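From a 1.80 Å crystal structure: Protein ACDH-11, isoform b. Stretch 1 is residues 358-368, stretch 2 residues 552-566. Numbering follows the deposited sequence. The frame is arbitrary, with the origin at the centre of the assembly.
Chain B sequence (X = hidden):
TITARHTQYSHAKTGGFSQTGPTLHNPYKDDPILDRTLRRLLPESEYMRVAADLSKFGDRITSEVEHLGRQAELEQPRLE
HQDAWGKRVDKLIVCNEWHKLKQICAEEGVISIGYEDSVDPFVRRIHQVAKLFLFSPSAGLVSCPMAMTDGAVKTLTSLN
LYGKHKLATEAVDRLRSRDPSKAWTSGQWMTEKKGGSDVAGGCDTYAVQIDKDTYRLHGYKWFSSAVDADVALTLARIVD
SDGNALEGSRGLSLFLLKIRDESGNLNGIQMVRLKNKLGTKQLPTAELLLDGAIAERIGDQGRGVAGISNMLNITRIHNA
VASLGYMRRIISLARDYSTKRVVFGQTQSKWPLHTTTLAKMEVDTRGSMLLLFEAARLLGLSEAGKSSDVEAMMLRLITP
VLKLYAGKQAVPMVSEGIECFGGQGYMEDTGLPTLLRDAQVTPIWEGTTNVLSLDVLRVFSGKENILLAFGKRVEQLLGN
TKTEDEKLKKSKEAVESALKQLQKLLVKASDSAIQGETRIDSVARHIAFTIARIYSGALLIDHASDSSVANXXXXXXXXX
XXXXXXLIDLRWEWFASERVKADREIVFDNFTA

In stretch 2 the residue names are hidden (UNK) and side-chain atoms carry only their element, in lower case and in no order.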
ATOM      1  N   LEU B 358      23.501 -23.365 -20.316  1.00 38.79           N
ATOM      2  CA  LEU B 358      22.926 -22.454 -21.295  1.00 39.02           C
ATOM      3  C   LEU B 358      22.838 -23.036 -22.692  1.00 39.43           C
ATOM      4  O   LEU B 358      21.918 -22.719 -23.387  1.00 37.37           O
ATOM      5  CB  LEU B 358      23.712 -21.123 -21.347  1.00 39.16           C
ATOM      6  CG  LEU B 358      23.522 -20.150 -20.207  1.00 39.82           C
ATOM      7  CD1 LEU B 358      24.654 -19.133 -20.324  1.00 44.88           C
ATOM      8  CD2 LEU B 358      22.150 -19.533 -20.215  1.00 38.08           C
ATOM      9  N   ALA B 359      23.802 -23.859 -23.103  1.00 40.81           N
ATOM     10  CA  ALA B 359      23.765 -24.366 -24.446  1.00 41.74           C
ATOM     11  C   ALA B 359      22.531 -25.213 -24.633  1.00 43.69           C
ATOM     12  O   ALA B 359      21.903 -25.143 -25.650  1.00 40.65           O
ATOM     13  CB  ALA B 359      25.021 -25.116 -24.810  1.00 45.50           C
ATOM     14  N   LYS B 360      22.172 -26.024 -23.629  1.00 40.84           N
ATOM     15  CA  LYS B 360      20.976 -26.846 -23.733  1.00 41.88           C
ATOM     16  C   LYS B 360      19.689 -25.997 -23.843  1.00 38.32           C
ATOM     17  O   LYS B 360      18.797 -26.348 -24.610  1.00 39.09           O
ATOM     18  CB  LYS B 360      20.875 -27.844 -22.525  1.00 41.81           C
ATOM     19  CG  LYS B 360      19.552 -28.607 -22.443  1.00 45.12           C
ATOM     20  CD  LYS B 360      19.326 -29.557 -23.642  1.00 50.45           C
ATOM     21  CE  LYS B 360      18.190 -30.629 -23.476  1.00 54.08           C
ATOM     22  NZ  LYS B 360      17.581 -31.023 -24.831  1.00 57.12           N
ATOM     23  N   MET B 361      19.581 -24.912 -23.066  1.00 36.82           N
ATOM     24  CA  MET B 361      18.455 -23.963 -23.178  1.00 36.54           C
ATOM     25  C   MET B 361      18.362 -23.366 -24.578  1.00 37.14           C
ATOM     26  O   MET B 361      17.262 -23.247 -25.116  1.00 36.39           O
ATOM     27  CB  MET B 361      18.582 -22.844 -22.143  1.00 35.85           C
ATOM     28  CG  MET B 361      18.601 -23.390 -20.699  1.00 35.57           C
ATOM     29  SD  MET B 361      19.226 -22.238 -19.451  1.00 38.92           S
ATOM     30  CE  MET B 361      18.278 -20.788 -19.606  1.00 33.53           C
ATOM     31  N   GLU B 362      19.501 -23.029 -25.162  1.00 36.48           N
ATOM     32  CA  GLU B 362      19.549 -22.503 -26.476  1.00 39.30           C
ATOM     33  C   GLU B 362      19.078 -23.501 -27.547  1.00 40.56           C
ATOM     34  O   GLU B 362      18.341 -23.142 -28.421  1.00 42.67           O
ATOM     35  CB  GLU B 362      20.943 -21.956 -26.748  1.00 40.62           C
ATOM     36  CG  GLU B 362      21.052 -21.367 -28.125  1.00 43.95           C
ATOM     37  CD  GLU B 362      20.219 -20.105 -28.283  1.00 43.82           C
ATOM     38  OE1 GLU B 362      19.954 -19.442 -27.271  1.00 45.55           O
ATOM     39  OE2 GLU B 362      19.839 -19.794 -29.426  1.00 45.09           O
ATOM     40  N   VAL B 363      19.488 -24.754 -27.454  1.00 41.26           N
ATOM     41  CA  VAL B 363      19.094 -25.812 -28.397  1.00 41.51           C
ATOM     42  C   VAL B 363      17.563 -25.998 -28.382  1.00 41.44           C
ATOM     43  O   VAL B 363      16.910 -26.028 -29.427  1.00 41.05           O
ATOM     44  CB  VAL B 363      19.774 -27.149 -28.015  1.00 41.90           C
ATOM     45  CG1 VAL B 363      19.148 -28.346 -28.748  1.00 43.80           C
ATOM     46  CG2 VAL B 363      21.270 -27.108 -28.263  1.00 43.98           C
ATOM     47  N   ASP B 364      16.987 -26.056 -27.179  1.00 39.49           N
ATOM     48  CA  ASP B 364      15.561 -26.290 -27.036  1.00 39.81           C
ATOM     49  C   ASP B 364      14.744 -25.074 -27.530  1.00 38.78           C
ATOM     50  O   ASP B 364      13.682 -25.235 -28.084  1.00 41.55           O
ATOM     51  CB  ASP B 364      15.211 -26.615 -25.564  1.00 41.05           C
ATOM     52  CG  ASP B 364      15.616 -28.042 -25.142  1.00 48.05           C
ATOM     53  OD1 ASP B 364      15.866 -28.918 -26.017  1.00 49.97           O
ATOM     54  OD2 ASP B 364      15.618 -28.271 -23.881  1.00 50.62           O
ATOM     55  N   THR B 365      15.271 -23.875 -27.343  1.00 36.99           N
ATOM     56  CA  THR B 365      14.604 -22.633 -27.697  1.00 37.27           C
ATOM     57  C   THR B 365      14.623 -22.505 -29.237  1.00 38.58           C
ATOM     58  O   THR B 365      13.655 -22.081 -29.800  1.00 38.47           O
ATOM     59  CB  THR B 365      15.322 -21.444 -27.036  1.00 36.35           C
ATOM     60  OG1 THR B 365      15.159 -21.522 -25.581  1.00 35.17           O
ATOM     61  CG2 THR B 365      14.753 -20.171 -27.502  1.00 37.86           C
ATOM     62  N   ARG B 366      15.742 -22.853 -29.877  1.00 37.99           N
ATOM     63  CA  ARG B 366      15.822 -22.741 -31.315  1.00 42.25           C
ATOM     64  C   ARG B 366      14.817 -23.651 -32.000  1.00 42.76           C
ATOM     65  O   ARG B 366      14.217 -23.263 -32.997  1.00 42.74           O
ATOM     66  CB  ARG B 366      17.214 -23.027 -31.819  1.00 43.75           C
ATOM     67  CG  ARG B 366      18.205 -21.978 -31.434  1.00 45.26           C
ATOM     68  CD  ARG B 366      19.523 -22.177 -32.132  1.00 51.47           C
ATOM     69  NE  ARG B 366      20.581 -21.296 -31.672  1.00 50.54           N
ATOM     70  CZ  ARG B 366      21.711 -21.106 -32.351  1.00 52.46           C
ATOM     71  NH1 ARG B 366      21.959 -21.732 -33.516  1.00 51.15           N
ATOM     72  NH2 ARG B 366      22.615 -20.288 -31.845  1.00 53.27           N
ATOM     73  N   GLY B 367      14.621 -24.851 -31.488  1.00 42.36           N
ATOM     74  CA  GLY B 367      13.670 -25.793 -32.098  1.00 41.96           C
ATOM     75  C   GLY B 367      12.236 -25.217 -32.088  1.00 39.75           C
ATOM     76  O   GLY B 367      11.509 -25.208 -33.072  1.00 40.65           O
ATOM     77  N   SER B 368      11.843 -24.737 -30.949  1.00 38.27           N
ATOM     78  CA  SER B 368      10.501 -24.146 -30.836  1.00 38.20           C
ATOM     79  C   SER B 368      10.320 -22.830 -31.627  1.00 37.77           C
ATOM     80  O   SER B 368       9.280 -22.505 -32.114  1.00 39.70           O
ATOM     81  CB  SER B 368      10.129 -23.970 -29.386  1.00 36.47           C
ATOM     82  OG  SER B 368      10.024 -25.219 -28.849  1.00 37.03           O
ATOM     83  N   UNK B 552      27.985 -23.107 -38.294  1.00 68.37           N
ATOM     84  CA  UNK B 552      28.343 -24.348 -37.595  1.00 69.77           C
ATOM     85  C   UNK B 552      27.424 -24.602 -36.384  1.00 66.93           C
ATOM     86  O   UNK B 552      27.017 -25.737 -36.139  1.00 67.73           O
ATOM     87  c   UNK B 552      29.813 -24.324 -37.193  1.00 72.07           C
ATOM     88  n   UNK B 552      29.999 -27.988 -37.078  1.00 74.28           N
ATOM     89  c   UNK B 552      30.328 -25.640 -36.616  1.00 75.30           C
ATOM     90  o   UNK B 552      30.166 -26.595 -38.762  1.00 78.55           O
ATOM     91  c   UNK B 552      30.170 -26.794 -37.582  1.00 74.84           C
ATOM     92  N   UNK B 553      27.050 -23.546 -35.680  1.00 65.13           N
ATOM     93  CA  UNK B 553      26.162 -23.698 -34.509  1.00 62.37           C
ATOM     94  C   UNK B 553      24.828 -24.298 -34.979  1.00 61.43           C
ATOM     95  O   UNK B 553      24.216 -25.090 -34.267  1.00 56.39           O
ATOM     96  o   UNK B 553      24.762 -21.630 -34.314  1.00 66.93           O
ATOM     97  c   UNK B 553      25.919 -22.365 -33.806  1.00 65.63           C
ATOM     98  N   UNK B 554      24.394 -23.984 -36.203  1.00 59.31           N
ATOM     99  CA  UNK B 554      23.116 -24.476 -36.670  1.00 57.23           C
ATOM    100  C   UNK B 554      23.152 -25.989 -36.818  1.00 55.48           C
ATOM    101  O   UNK B 554      22.172 -26.670 -36.475  1.00 55.56           O
ATOM    102  c   UNK B 554      22.312 -22.332 -37.848  1.00 61.66           C
ATOM    103  o   UNK B 554      22.618 -21.523 -38.770  1.00 65.15           O
ATOM    104  o   UNK B 554      21.654 -21.946 -36.848  1.00 56.92           O
ATOM    105  c   UNK B 554      22.714 -23.817 -38.005  1.00 59.18           C
ATOM    106  N   UNK B 555      24.254 -26.529 -37.308  1.00 58.01           N
ATOM    107  CA  UNK B 555      24.403 -28.015 -37.450  1.00 58.74           C
ATOM    108  C   UNK B 555      24.444 -28.708 -36.081  1.00 58.49           C
ATOM    109  O   UNK B 555      23.795 -29.717 -35.843  1.00 59.15           O
ATOM    110  c   UNK B 555      25.521 -28.032 -39.731  1.00 63.16           C
ATOM    111  c   UNK B 555      25.662 -28.428 -38.264  1.00 62.43           C
ATOM    112  c   UNK B 555      26.823 -27.936 -40.499  1.00 68.81           C
ATOM    113  c   UNK B 555      25.863 -29.937 -38.221  1.00 62.14           C
ATOM    114  N   UNK B 556      25.221 -28.141 -35.186  1.00 58.25           N
ATOM    115  CA  UNK B 556      25.390 -28.720 -33.868  1.00 58.45           C
ATOM    116  C   UNK B 556      24.067 -28.719 -33.074  1.00 54.53           C
ATOM    117  O   UNK B 556      23.759 -29.661 -32.345  1.00 54.17           O
ATOM    118  c   UNK B 556      27.382 -30.007 -31.946  1.00 60.33           C
ATOM    119  o   UNK B 556      27.334 -30.786 -30.927  1.00 56.97           O
ATOM    120  c   UNK B 556      26.788 -28.590 -31.797  1.00 61.65           C
ATOM    121  o   UNK B 556      27.933 -30.309 -33.054  1.00 59.57           O
ATOM    122  c   UNK B 556      26.437 -27.932 -33.116  1.00 59.14           C
ATOM    123  N   UNK B 557      23.283 -27.663 -33.249  1.00 51.33           N
ATOM    124  CA  UNK B 557      21.970 -27.558 -32.601  1.00 48.82           C
ATOM    125  C   UNK B 557      21.001 -28.625 -33.156  1.00 49.27           C
ATOM    126  O   UNK B 557      20.284 -29.275 -32.399  1.00 46.44           O
ATOM    127  c   UNK B 557      19.928 -26.145 -32.423  1.00 47.27           C
ATOM    128  c   UNK B 557      22.108 -25.133 -31.973  1.00 48.71           C
ATOM    129  c   UNK B 557      21.379 -26.159 -32.809  1.00 48.44           C
ATOM    130  N   UNK B 558      21.006 -28.844 -34.486  1.00 52.45           N
ATOM    131  CA  UNK B 558      20.118 -29.847 -35.058  1.00 50.88           C
ATOM    132  C   UNK B 558      20.494 -31.221 -34.558  1.00 52.10           C
ATOM    133  O   UNK B 558      19.594 -32.038 -34.272  1.00 52.74           O
ATOM    134  c   UNK B 558      20.112 -29.806 -36.558  1.00 53.25           C
ATOM    135  N   UNK B 559      21.805 -31.497 -34.500  1.00 51.61           N
ATOM    136  CA  UNK B 559      22.275 -32.756 -34.006  1.00 53.02           C
ATOM    137  C   UNK B 559      21.869 -32.998 -32.545  1.00 52.20           C
ATOM    138  O   UNK B 559      21.328 -34.064 -32.206  1.00 51.71           O
ATOM    139  c   UNK B 559      24.797 -33.970 -32.163  1.00 56.95           C
ATOM    140  c   UNK B 559      25.165 -36.342 -32.149  1.00 60.87           C
ATOM    141  c   UNK B 559      24.234 -35.311 -34.035  1.00 57.59           C
ATOM    142  o   UNK B 559      25.570 -37.538 -31.562  1.00 64.70           O
ATOM    143  c   UNK B 559      24.327 -34.067 -33.475  1.00 56.38           C
ATOM    144  c   UNK B 559      25.234 -35.114 -31.503  1.00 58.67           C
ATOM    145  c   UNK B 559      23.804 -32.888 -34.195  1.00 55.82           C
ATOM    146  c   UNK B 559      24.662 -36.426 -33.395  1.00 58.89           C
ATOM    147  N   UNK B 560      22.118 -32.014 -31.690  1.00 51.10           N
ATOM    148  CA  UNK B 560      21.761 -32.146 -30.248  1.00 49.12           C
ATOM    149  C   UNK B 560      20.268 -32.270 -30.016  1.00 47.63           C
ATOM    150  O   UNK B 560      19.807 -33.090 -29.214  1.00 48.92           O
ATOM    151  c   UNK B 560      26.519 -28.985 -27.823  1.00 48.40           C
ATOM    152  n   UNK B 560      25.817 -29.736 -28.668  1.00 50.04           N
ATOM    153  c   UNK B 560      23.853 -30.980 -29.511  1.00 49.73           C
ATOM    154  c   UNK B 560      24.373 -29.921 -28.594  1.00 48.43           C
ATOM    155  n   UNK B 560      27.828 -28.836 -27.954  1.00 49.48           N
ATOM    156  c   UNK B 560      22.340 -30.999 -29.456  1.00 47.72           C
ATOM    157  n   UNK B 560      25.923 -28.432 -26.815  1.00 47.43           N
ATOM    158  N   UNK B 561      19.491 -31.518 -30.774  1.00 46.29           N
ATOM    159  CA  UNK B 561      18.043 -31.567 -30.603  1.00 46.83           C
ATOM    160  C   UNK B 561      17.563 -32.961 -31.013  1.00 45.70           C
ATOM    161  O   UNK B 561      16.707 -33.531 -30.354  1.00 45.20           O
ATOM    162  c   UNK B 561      13.601 -31.092 -31.365  1.00 44.21           C
ATOM    163  c   UNK B 561      14.094 -29.199 -29.981  1.00 42.63           C
ATOM    164  c   UNK B 561      17.345 -30.486 -31.474  1.00 44.53           C
ATOM    165  c   UNK B 561      15.431 -29.314 -30.323  1.00 42.45           C
ATOM    166  c   UNK B 561      15.881 -30.338 -31.159  1.00 44.94           C
ATOM    167  o   UNK B 561      11.885 -29.995 -30.196  1.00 41.80           O
ATOM    168  c   UNK B 561      13.189 -30.092 -30.539  1.00 42.80           C
ATOM    169  c   UNK B 561      14.947 -31.212 -31.694  1.00 44.20           C
ATOM    170  N   UNK B 562      18.096 -33.486 -32.101  1.00 48.50           N
ATOM    171  CA  UNK B 562      17.545 -34.701 -32.650  1.00 50.55           C
ATOM    172  C   UNK B 562      18.115 -35.976 -32.017  1.00 52.92           C
ATOM    173  O   UNK B 562      17.440 -37.001 -31.953  1.00 57.77           O
ATOM    174  s   UNK B 562      16.769 -33.592 -35.062  1.00 54.39           S
ATOM    175  c   UNK B 562      17.779 -34.763 -34.151  1.00 54.23           C
ATOM    176  N   UNK B 563      19.385 -35.958 -31.653  1.00 51.93           N
ATOM    177  CA  UNK B 563      20.038 -37.179 -31.276  1.00 53.57           C
ATOM    178  C   UNK B 563      20.275 -37.280 -29.794  1.00 51.57           C
ATOM    179  O   UNK B 563      20.662 -38.318 -29.361  1.00 51.95           O
ATOM    180  s   UNK B 563      21.121 -37.419 -33.775  1.00 60.28           S
ATOM    181  c   UNK B 563      21.376 -37.287 -31.974  1.00 54.87           C
ATOM    182  N   UNK B 564      20.183 -36.180 -29.068  1.00 50.79           N
ATOM    183  CA  UNK B 564      20.570 -36.161 -27.609  1.00 50.73           C
ATOM    184  C   UNK B 564      19.425 -36.060 -26.646  1.00 50.82           C
ATOM    185  O   UNK B 564      19.638 -36.033 -25.429  1.00 50.93           O
ATOM    186  o   UNK B 564      23.695 -33.217 -27.069  1.00 53.68           O
ATOM    187  c   UNK B 564      21.568 -35.040 -27.295  1.00 49.34           C
ATOM    188  c   UNK B 564      22.929 -35.294 -27.936  1.00 50.88           C
ATOM    189  o   UNK B 564      25.179 -34.499 -27.970  1.00 57.99           O
ATOM    190  c   UNK B 564      23.997 -34.262 -27.623  1.00 50.16           C
ATOM    191  N   UNK B 565      18.211 -36.062 -27.162  1.00 49.73           N
ATOM    192  CA  UNK B 565      17.036 -36.237 -26.328  1.00 49.34           C
ATOM    193  C   UNK B 565      16.107 -37.173 -27.074  1.00 54.24           C
ATOM    194  O   UNK B 565      16.133 -37.277 -28.309  1.00 57.60           O
ATOM    195  c   UNK B 565      15.407 -32.836 -27.029  1.00 57.27           C
ATOM    196  c   UNK B 565      16.366 -34.916 -26.045  1.00 53.23           C
ATOM    197  n   UNK B 565      15.072 -32.124 -28.104  1.00 49.70           N
ATOM    198  c   UNK B 565      16.095 -34.135 -27.305  1.00 56.11           C
ATOM    199  o   UNK B 565      15.197 -32.443 -25.826  1.00 60.86           O
ATOM    200  N   UNK B 566      15.279 -37.882 -26.357  1.00 56.89           N
ATOM    201  CA  UNK B 566      14.357 -38.693 -27.093  1.00 58.92           C
ATOM    202  C   UNK B 566      13.363 -37.816 -27.883  1.00 52.26           C
ATOM    203  O   UNK B 566      12.836 -36.853 -27.388  1.00 47.69           O
ATOM    204  c   UNK B 566      13.681 -39.528 -25.990  1.00 61.99           C
ATOM    205  c   UNK B 566      13.835 -38.731 -24.752  1.00 63.46           C
ATOM    206  c   UNK B 566      15.186 -38.096 -24.899  1.00 62.52           C
TER
HETATM  207  O   HOH W   1      19.173 -32.076 -26.770  1.00 48.77           O
HETATM  208  O   HOH W   2      13.306 -30.146 -26.904  1.00 54.90           O
HETATM  209  O   HOH W   3      20.086 -23.293 -35.122  1.00 45.96           O
HETATM  210  O   HOH W   4      10.792 -27.598 -30.178  1.00 41.64           O

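Position 552 has three side-chain carbons, the third carrying one oxygen and one nitrogen. It is out of reach of stretch 1. This amide is Gln552.

Position 553 has one carbon and one oxygen. The oxygen lies 2.9 Å from Arg366 NH1 and accepts a hydrogen bond from it. One carbon and a hydroxyl make Ser553, and the oxygen, OG, sits at the edge of the guanidinium.

Position 554 has two carbons, the second carrying two oxygens. One of its oxygens lies 3.4 Å from Arg366 NH1. This short carboxylate is Asp554. The close oxygen is OD1, and the pair is a salt bridge. Water 3 joins the same pair, accepting from Arg366 NH1 (2.9 Å) and donating to Asp554 OD1 (2.7 Å).

Position 555 has four carbons, forked at the first, with one arm two carbons long. It does not reach stretch 1. It is Ile555.

Position 556 has three carbons, the third carrying two oxygens. It makes no contact with stretch 1. It is Glu556.

Position 557 has one carbon carrying two more. Its CA is 5.4 Å from the CA of Val363, the nearest CA pair across the stretches. One of its carbons lies 3.7 Å from Arg366 NH1. One carbon carrying two more, with no oxygen or sulfur, is Val557. That close carbon is CG2, which covers one face of the Arg366 guanidinium. Val557 CG2 also lies 4.3 Å from Val363 CG2.

Position 558 has a single carbon, pointing away from stretch 1. It is Ala558.

Position 559 has one carbon, then a six-carbon ring bearing an oxygen. It is out of reach. It is Tyr559.

Position 560 has three carbons, a nitrogen, then a carbon carrying two more nitrogens. One of the end nitrogens lies 4.0 Å from Ala359 CB. That guanidinium identifies Arg560, and the close nitrogen is NH1. Its NE donates to Glu556 OE1 (2.9 Å) in a salt bridge. Its CD lies 4.2 Å from Val363 CG2.

Position 561 again has one carbon and a six-carbon ring with an oxygen. A ring carbon lies 4.0 Å from Gly367 CA. It is Tyr561. That carbon is CE2, and a CB on Gly367 would clash with it. Its CB packs 3.9 Å from Val363 CG1. Water 4 links Tyr561 OH (2.6 Å) to Ser368 OG (2.8 Å).

Positions 562 and 563 each have one carbon and one sulfur, and neither reaches stretch 1. They are Cys562 and Cys563.

Position 564 has three carbons ending in two oxygens, without contact. It is Glu564.

Position 565 has three carbons, the third with one oxygen and one nitrogen. The oxygen lies 2.9 Å from Lys360 NZ, which donates a hydrogen bond to it. It is Gln565, and the oxygen is OE1. Its NE2 donates to Tyr561 O at 3.1 Å.

Position 566 has three carbons closing a ring onto the backbone nitrogen. It is Pro566, out of reach.

The helix axes cross at 88° and come within 9.4 Å; the two stretches together bury 520 Å². Val363 packs against Val557 and Tyr561 at the crossing. Arg366 and Lys360 add polar ties to Ser553, Asp554 and Gln565.

Stretch 2, residues 552-566: QSDIEVAYRYCCEQP
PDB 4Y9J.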